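Local coordinates for protein probable M18 family aminopeptidase 1 (Thermotoga maritima, PDB 2GLF) that probably acts as a metal-dependent aminopeptidase of the M18 family, removing residues from the N-termini of peptides, at residues Tyr125-Ile130 and Val227-Ser232; Phe76-Asp81 and Glu267-Val272. All coordinates share one frame; numbering follows the deposited sequence.

Interaction 1: residues Tyr125-Ile130 and Val227-Ser232; sequences YHWLSI and VVPAFS
Ile130 and Trp127 reach the end of strand 223-229 and the turn after it at two places, mostly through apolar side chains. At the first, Ile130 crosses Phe231 at about a right angle and meets the far end of its ring: CG2 of Ile130 lies 3.5 Å from CZ of Phe231, coming in obliquely, while CG1 of Ile130 sits in the ring plane at the edge, 3.7 Å from the same CZ. One face of the Phe231 ring is taken by Pro229, two residues earlier in the same segment, whose CB stands 4.1 Å above the plane, over the ring centre. At the second, the six-membered ring of Trp127 brings CH2 to 3.7 Å from CD of Pro229. The exception to the apolar pattern is the carbonyl O of Val227, which CZ3 of Trp127 approaches obliquely to 3.7 Å without a hydrogen bond; the CA of Val228 lies at the indole edge, near its plane. The side chain of Trp127 is about 11 Å from a bound manganese ion, near the metal site but not among its ligands.

Neighbouring strands position these groups. Leu132 and Leu98 touch both Trp127 and Val227, and backbone bonds of Val228 to Glu133 and of Ala230 to Pro131 tie the second segment to the chain just beyond Ile130. Phe231 also meets Phe231 of the second subunit, the ring planes about 20° apart, and that ring packs on Ile130 as well.

Residues 125-130, in the loop between strands 111-119 and 132-139, are thus held against 227-232 mainly by van der Waals packing of buried apolar groups. Since Phe231 serves this contact and the subunit interface together, the loop's hydrophobic packing is continuous with that of the assembly.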
ATOM      1  N   TYR A 125       7.234  27.421   4.840  1.00 10.92           N
ATOM      2  CA  TYR A 125       5.851  27.862   4.831  1.00 10.81           C
ATOM      3  C   TYR A 125       5.722  29.116   5.692  1.00 11.56           C
ATOM      4  O   TYR A 125       4.711  29.813   5.637  1.00 12.91           O
ATOM      5  CB  TYR A 125       4.897  26.760   5.318  1.00  8.75           C
ATOM      6  CG  TYR A 125       5.193  26.183   6.679  1.00  8.75           C
ATOM      7  CD1 TYR A 125       5.875  24.978   6.808  1.00  8.75           C
ATOM      8  CD2 TYR A 125       4.769  26.829   7.840  1.00  8.75           C
ATOM      9  CE1 TYR A 125       6.124  24.422   8.063  1.00  8.75           C
ATOM     10  CE2 TYR A 125       5.014  26.284   9.100  1.00  8.75           C
ATOM     11  CZ  TYR A 125       5.689  25.080   9.205  1.00  8.75           C
ATOM     12  OH  TYR A 125       5.910  24.518  10.441  1.00  8.75           O
ATOM     13  N   HIS A 126       6.758  29.406   6.478  1.00 13.27           N
ATOM     14  CA  HIS A 126       6.772  30.594   7.331  1.00 12.83           C
ATOM     15  C   HIS A 126       6.829  31.864   6.482  1.00 13.36           C
ATOM     16  O   HIS A 126       6.229  32.882   6.830  1.00 13.95           O
ATOM     17  CB  HIS A 126       8.011  30.627   8.235  1.00 14.66           C
ATOM     18  CG  HIS A 126       7.964  29.693   9.401  1.00 14.62           C
ATOM     19  ND1 HIS A 126       6.836  29.513  10.172  1.00 16.29           N
ATOM     20  CD2 HIS A 126       8.934  28.941   9.974  1.00 14.27           C
ATOM     21  CE1 HIS A 126       7.114  28.690  11.168  1.00 14.23           C
ATOM     22  NE2 HIS A 126       8.381  28.327  11.071  1.00 14.53           N
ATOM     23  N   TRP A 127       7.556  31.783   5.371  1.00  7.42           N
ATOM     24  CA  TRP A 127       7.790  32.915   4.484  1.00  7.55           C
ATOM     25  C   TRP A 127       6.712  33.285   3.476  1.00  7.94           C
ATOM     26  O   TRP A 127       6.929  34.144   2.619  1.00  7.41           O
ATOM     27  CB  TRP A 127       9.133  32.710   3.770  1.00 14.37           C
ATOM     28  CG  TRP A 127      10.244  32.514   4.753  1.00 14.37           C
ATOM     29  CD1 TRP A 127      10.455  31.415   5.554  1.00 14.37           C
ATOM     30  CD2 TRP A 127      11.201  33.496   5.168  1.00 14.37           C
ATOM     31  NE1 TRP A 127      11.471  31.664   6.446  1.00 14.37           N
ATOM     32  CE2 TRP A 127      11.946  32.934   6.229  1.00 14.37           C
ATOM     33  CE3 TRP A 127      11.497  34.800   4.753  1.00 14.74           C
ATOM     34  CZ2 TRP A 127      12.969  33.635   6.877  1.00 14.37           C
ATOM     35  CZ3 TRP A 127      12.512  35.494   5.398  1.00 14.37           C
ATOM     36  CH2 TRP A 127      13.235  34.911   6.447  1.00 14.37           C
ATOM     37  N   LEU A 128       5.546  32.660   3.575  1.00 19.31           N
ATOM     38  CA  LEU A 128       4.460  32.982   2.659  1.00 20.76           C
ATOM     39  C   LEU A 128       3.465  33.949   3.311  1.00 21.32           C
ATOM     40  O   LEU A 128       3.140  33.816   4.498  1.00 22.44           O
ATOM     41  CB  LEU A 128       3.762  31.699   2.217  1.00 17.64           C
ATOM     42  CG  LEU A 128       4.656  30.778   1.377  1.00 20.29           C
ATOM     43  CD1 LEU A 128       4.039  29.403   1.273  1.00 20.05           C
ATOM     44  CD2 LEU A 128       4.864  31.384  -0.003  1.00 23.24           C
ATOM     45  N   SER A 129       2.999  34.925   2.528  1.00 12.93           N
ATOM     46  CA  SER A 129       2.052  35.948   2.984  1.00 12.79           C
ATOM     47  C   SER A 129       2.511  36.631   4.269  1.00 13.82           C
ATOM     48  O   SER A 129       1.803  36.655   5.280  1.00 14.29           O
ATOM     49  CB  SER A 129       0.654  35.347   3.176  1.00 16.82           C
ATOM     50  OG  SER A 129       0.086  34.965   1.931  1.00 14.71           O
ATOM     51  N   ILE A 130       3.707  37.203   4.200  1.00 23.58           N
ATOM     52  CA  ILE A 130       4.320  37.895   5.320  1.00 23.35           C
ATOM     53  C   ILE A 130       5.126  39.053   4.738  1.00 23.73           C
ATOM     54  O   ILE A 130       5.843  38.873   3.756  1.00 24.06           O
ATOM     55  CB  ILE A 130       5.213  36.889   6.111  1.00 17.94           C
ATOM     56  CG1 ILE A 130       4.414  36.353   7.297  1.00 20.41           C
ATOM     57  CG2 ILE A 130       6.526  37.511   6.546  1.00 15.21           C
ATOM     58  CD1 ILE A 130       5.073  35.180   8.015  1.00 25.64           C
ATOM     59  N   VAL A 227      16.498  38.773   1.722  1.00 13.93           N
ATOM     60  CA  VAL A 227      15.098  39.044   2.031  1.00 13.31           C
ATOM     61  C   VAL A 227      14.886  38.686   3.493  1.00 13.28           C
ATOM     62  O   VAL A 227      15.232  37.598   3.920  1.00 13.45           O
ATOM     63  CB  VAL A 227      14.154  38.211   1.124  1.00  1.91           C
ATOM     64  CG1 VAL A 227      12.705  38.449   1.517  1.00  1.91           C
ATOM     65  CG2 VAL A 227      14.379  38.583  -0.337  1.00  1.91           C
ATOM     66  N   VAL A 228      14.317  39.613   4.249  1.00 10.66           N
ATOM     67  CA  VAL A 228      14.102  39.419   5.678  1.00 10.66           C
ATOM     68  C   VAL A 228      12.734  39.933   6.128  1.00 10.66           C
ATOM     69  O   VAL A 228      12.192  40.857   5.530  1.00 10.92           O
ATOM     70  CB  VAL A 228      15.224  40.147   6.456  1.00 24.86           C
ATOM     71  CG1 VAL A 228      14.638  40.988   7.588  1.00 26.27           C
ATOM     72  CG2 VAL A 228      16.233  39.125   6.971  1.00 25.79           C
ATOM     73  N   PRO A 229      12.161  39.346   7.193  1.00 15.46           N
ATOM     74  CA  PRO A 229      10.847  39.782   7.686  1.00 17.19           C
ATOM     75  C   PRO A 229      10.796  41.240   8.160  1.00 19.11           C
ATOM     76  O   PRO A 229      11.719  41.732   8.806  1.00 20.09           O
ATOM     77  CB  PRO A 229      10.543  38.784   8.802  1.00  8.15           C
ATOM     78  CG  PRO A 229      11.886  38.419   9.299  1.00  8.27           C
ATOM     79  CD  PRO A 229      12.693  38.258   8.027  1.00  8.01           C
ATOM     80  N   ALA A 230       9.704  41.920   7.821  1.00 19.47           N
ATOM     81  CA  ALA A 230       9.520  43.316   8.177  1.00 19.64           C
ATOM     82  C   ALA A 230       9.026  43.483   9.614  1.00 21.07           C
ATOM     83  O   ALA A 230       8.595  44.568  10.008  1.00 22.27           O
ATOM     84  CB  ALA A 230       8.549  43.963   7.207  1.00  1.76           C
ATOM     85  N   PHE A 231       9.097  42.412  10.400  1.00 22.33           N
ATOM     86  CA  PHE A 231       8.663  42.457  11.796  1.00 23.82           C
ATOM     87  C   PHE A 231       9.754  43.112  12.638  1.00 23.79           C
ATOM     88  O   PHE A 231      10.928  42.771  12.495  1.00 23.63           O
ATOM     89  CB  PHE A 231       8.451  41.044  12.341  1.00 56.77           C
ATOM     90  CG  PHE A 231       7.635  40.154  11.452  1.00 60.02           C
ATOM     91  CD1 PHE A 231       7.608  38.781  11.677  1.00 60.84           C
ATOM     92  CD2 PHE A 231       6.884  40.674  10.407  1.00 61.87           C
ATOM     93  CE1 PHE A 231       6.848  37.942  10.880  1.00 61.31           C
ATOM     94  CE2 PHE A 231       6.121  39.842   9.602  1.00 62.74           C
ATOM     95  CZ  PHE A 231       6.102  38.473   9.839  1.00 63.08           C
ATOM     96  N   SER A 232       9.376  44.036  13.514  1.00 21.06           N
ATOM     97  CA  SER A 232      10.360  44.676  14.380  1.00 20.78           C
ATOM     98  C   SER A 232      10.333  44.066  15.781  1.00 19.86           C
ATOM     99  O   SER A 232       9.321  43.513  16.213  1.00 20.34           O
ATOM    100  CB  SER A 232      10.115  46.181  14.461  1.00 35.47           C
ATOM    101  OG  SER A 232      10.649  46.829  13.320  1.00 39.00           O
TER

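Interaction 2: residues Phe76-Asp81 and Glu267-Val272; sequences FRVVDD and EKSIGV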
ATOM      1  N   PHE A  76      39.069  42.149  20.655  1.00 18.35           N
ATOM      2  CA  PHE A  76      39.827  41.718  21.815  1.00 18.63           C
ATOM      3  C   PHE A  76      40.093  42.858  22.780  1.00 18.53           C
ATOM      4  O   PHE A  76      39.902  44.037  22.468  1.00 18.74           O
ATOM      5  CB  PHE A  76      41.176  41.116  21.412  1.00 16.24           C
ATOM      6  CG  PHE A  76      41.079  40.032  20.385  1.00 16.73           C
ATOM      7  CD1 PHE A  76      41.301  40.313  19.036  1.00 16.24           C
ATOM      8  CD2 PHE A  76      40.754  38.728  20.757  1.00 17.23           C
ATOM      9  CE1 PHE A  76      41.198  39.313  18.077  1.00 16.24           C
ATOM     10  CE2 PHE A  76      40.647  37.719  19.802  1.00 16.24           C
ATOM     11  CZ  PHE A  76      40.869  38.010  18.461  1.00 16.24           C
ATOM     12  N   ARG A  77      40.519  42.468  23.972  1.00 27.21           N
ATOM     13  CA  ARG A  77      40.904  43.384  25.030  1.00 26.79           C
ATOM     14  C   ARG A  77      42.118  42.690  25.626  1.00 27.69           C
ATOM     15  O   ARG A  77      42.044  42.076  26.691  1.00 27.81           O
ATOM     16  CB  ARG A  77      39.791  43.549  26.072  1.00 19.44           C
ATOM     17  CG  ARG A  77      38.711  44.519  25.647  1.00 19.50           C
ATOM     18  CD  ARG A  77      37.709  44.769  26.754  1.00 19.99           C
ATOM     19  NE  ARG A  77      38.337  45.355  27.933  1.00 19.18           N
ATOM     20  CZ  ARG A  77      37.706  45.579  29.086  1.00 18.01           C
ATOM     21  NH1 ARG A  77      36.424  45.268  29.218  1.00 18.63           N
ATOM     22  NH2 ARG A  77      38.363  46.102  30.114  1.00 19.24           N
ATOM     23  N   VAL A  78      43.223  42.744  24.883  1.00 24.39           N
ATOM     24  CA  VAL A  78      44.471  42.135  25.314  1.00 25.28           C
ATOM     25  C   VAL A  78      44.877  42.898  26.558  1.00 26.03           C
ATOM     26  O   VAL A  78      44.936  44.131  26.548  1.00 26.86           O
ATOM     27  CB  VAL A  78      45.555  42.270  24.240  1.00 16.96           C
ATOM     28  CG1 VAL A  78      46.851  41.689  24.743  1.00 15.69           C
ATOM     29  CG2 VAL A  78      45.119  41.550  22.978  1.00 18.17           C
ATOM     30  N   VAL A  79      45.148  42.162  27.629  1.00 14.92           N
ATOM     31  CA  VAL A  79      45.496  42.770  28.897  1.00 14.55           C
ATOM     32  C   VAL A  79      46.733  42.136  29.526  1.00 15.78           C
ATOM     33  O   VAL A  79      47.201  42.567  30.579  1.00 16.17           O
ATOM     34  CB  VAL A  79      44.280  42.672  29.851  1.00 11.64           C
ATOM     35  CG1 VAL A  79      44.643  43.112  31.244  1.00  9.94           C
ATOM     36  CG2 VAL A  79      43.150  43.545  29.317  1.00  9.61           C
ATOM     37  N   ASP A  80      47.269  41.116  28.871  1.00 21.93           N
ATOM     38  CA  ASP A  80      48.457  40.443  29.371  1.00 22.48           C
ATOM     39  C   ASP A  80      49.134  39.722  28.212  1.00 22.92           C
ATOM     40  O   ASP A  80      48.812  39.969  27.049  1.00 23.67           O
ATOM     41  CB  ASP A  80      48.084  39.433  30.454  1.00 32.04           C
ATOM     42  CG  ASP A  80      49.253  39.100  31.369  1.00 35.75           C
ATOM     43  OD1 ASP A  80      50.390  38.966  30.865  1.00 38.64           O
ATOM     44  OD2 ASP A  80      49.038  38.965  32.593  1.00 36.48           O
ATOM     45  N   ASP A  81      50.079  38.848  28.523  1.00 25.67           N
ATOM     46  CA  ASP A  81      50.774  38.088  27.503  1.00 25.52           C
ATOM     47  C   ASP A  81      49.774  37.048  26.966  1.00 25.96           C
ATOM     48  O   ASP A  81      49.207  36.276  27.742  1.00 26.06           O
ATOM     49  CB  ASP A  81      51.987  37.407  28.144  1.00 38.16           C
ATOM     50  CG  ASP A  81      52.761  36.548  27.175  1.00 39.23           C
ATOM     51  OD1 ASP A  81      53.718  35.890  27.628  1.00 39.63           O
ATOM     52  OD2 ASP A  81      52.424  36.524  25.972  1.00 42.00           O
ATOM     53  N   GLU A 267      40.972  39.927  33.999  1.00 40.29           N
ATOM     54  CA  GLU A 267      42.100  39.607  34.854  1.00 41.50           C
ATOM     55  C   GLU A 267      43.058  38.881  33.929  1.00 40.48           C
ATOM     56  O   GLU A 267      44.236  38.707  34.221  1.00 41.02           O
ATOM     57  CB  GLU A 267      41.650  38.690  35.989  1.00110.10           C
ATOM     58  CG  GLU A 267      42.547  38.722  37.209  1.00115.45           C
ATOM     59  CD  GLU A 267      41.946  37.980  38.385  1.00125.13           C
ATOM     60  OE1 GLU A 267      40.771  38.250  38.718  1.00126.59           O
ATOM     61  OE2 GLU A 267      42.646  37.132  38.981  1.00129.99           O
ATOM     62  N   LYS A 268      42.512  38.491  32.785  1.00 30.34           N
ATOM     63  CA  LYS A 268      43.215  37.759  31.742  1.00 29.07           C
ATOM     64  C   LYS A 268      42.655  38.318  30.427  1.00 27.98           C
ATOM     65  O   LYS A 268      41.499  38.727  30.379  1.00 27.93           O
ATOM     66  CB  LYS A 268      42.873  36.277  31.907  1.00 35.82           C
ATOM     67  CG  LYS A 268      43.337  35.333  30.824  1.00 36.41           C
ATOM     68  CD  LYS A 268      42.795  33.935  31.112  1.00 34.34           C
ATOM     69  CE  LYS A 268      43.310  32.910  30.120  1.00 33.59           C
ATOM     70  NZ  LYS A 268      42.774  31.541  30.376  1.00 35.47           N
ATOM     71  N   SER A 269      43.455  38.367  29.372  1.00 20.97           N
ATOM     72  CA  SER A 269      42.947  38.886  28.106  1.00 19.74           C
ATOM     73  C   SER A 269      41.600  38.248  27.784  1.00 19.08           C
ATOM     74  O   SER A 269      41.387  37.065  28.049  1.00 19.87           O
ATOM     75  CB  SER A 269      43.918  38.579  26.958  1.00 38.67           C
ATOM     76  OG  SER A 269      45.089  39.376  27.017  1.00 39.58           O
ATOM     77  N   ILE A 270      40.687  39.028  27.215  1.00 22.80           N
ATOM     78  CA  ILE A 270      39.379  38.506  26.842  1.00 20.17           C
ATOM     79  C   ILE A 270      39.033  38.960  25.430  1.00 20.08           C
ATOM     80  O   ILE A 270      39.735  39.780  24.845  1.00 21.02           O
ATOM     81  CB  ILE A 270      38.274  38.999  27.785  1.00  4.62           C
ATOM     82  CG1 ILE A 270      38.131  40.519  27.669  1.00  4.62           C
ATOM     83  CG2 ILE A 270      38.583  38.572  29.203  1.00  4.62           C
ATOM     84  CD1 ILE A 270      36.905  41.092  28.358  1.00  4.62           C
ATOM     85  N   GLY A 271      37.947  38.431  24.884  1.00 17.91           N
ATOM     86  CA  GLY A 271      37.557  38.818  23.544  1.00 17.34           C
ATOM     87  C   GLY A 271      36.312  38.116  23.046  1.00 17.11           C
ATOM     88  O   GLY A 271      35.863  37.129  23.639  1.00 16.95           O
ATOM     89  N   VAL A 272      35.755  38.632  21.954  1.00 18.81           N
ATOM     90  CA  VAL A 272      34.558  38.065  21.345  1.00 18.36           C
ATOM     91  C   VAL A 272      34.716  38.021  19.827  1.00 18.83           C
ATOM     92  O   VAL A 272      35.132  38.997  19.213  1.00 19.60           O
ATOM     93  CB  VAL A 272      33.300  38.904  21.664  1.00  5.94           C
ATOM     94  CG1 VAL A 272      32.091  38.236  21.064  1.00  5.94           C
ATOM     95  CG2 VAL A 272      33.117  39.049  23.169  1.00  5.94           C
TER
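Ser269 turns its OG anti to its own carbonyl carbon (chi1 -73°), where the hydroxyl oxygen meets the backbone of Val79 and Asp80; Ile270 sets CG1 between its backbone N and carbonyl carbon (chi1 64°), where it meets Arg77 CB at 3.8 Å. Val79 N donates to Ser269 OG at 2.9 Å, nearly straight at 167°, and Asp80 N adds a weak bond to the same oxygen at 3.3 Å. One oxygen thus accepts from two successive amides, firmly from Val79 and weakly from Asp80, just where the chain leaves strand 73-77. Within the strands the pairing is antiparallel. Arg77 and Ile270 form a hydrogen-bonded pair: Arg77 N donates a hydrogen bond to Ile270 O at 2.9 Å, and the return bond from Ile270 N to Arg77 O is weak. Their side chains lie side by side, pointing the same way. Phe76 and Gly271 make the next, non-hydrogen-bonded pair, with their CA atoms 4.1 Å apart.

NH1 of Arg77 hydrogen-bonds to the carbonyl oxygens of Leu261 and Ala264, at the C-terminal end of helix 248-263 and just beyond it. Phe76, on the other face, packs against helix 292-303. Strand 270-275 also bonds to strand 87-92, while Ile270 touches Met447 of helix 433-449.

Interactions 1 and 2 lie on opposite sides of the chain's centre, their own centres 40 Å apart and their nearest atoms about 21 Å apart. They belong to different sheets: the strand parts of 76-81 and 267-272 pair in the mixed sheet, whereas 227-232 covers the end of strand 223-229 of the antiparallel sheet and the chain just after it. The order along the chain is 76-81, 125-130, 227-232, 267-272, so the antiparallel sheet is an insert between strands of the mixed sheet. Interaction 1 joins the insert's loop to its sheet at the subunit interface; interaction 2, internal to one chain, pairs two strands of the sheet whose strand 87-92 carries the metal ligand His92.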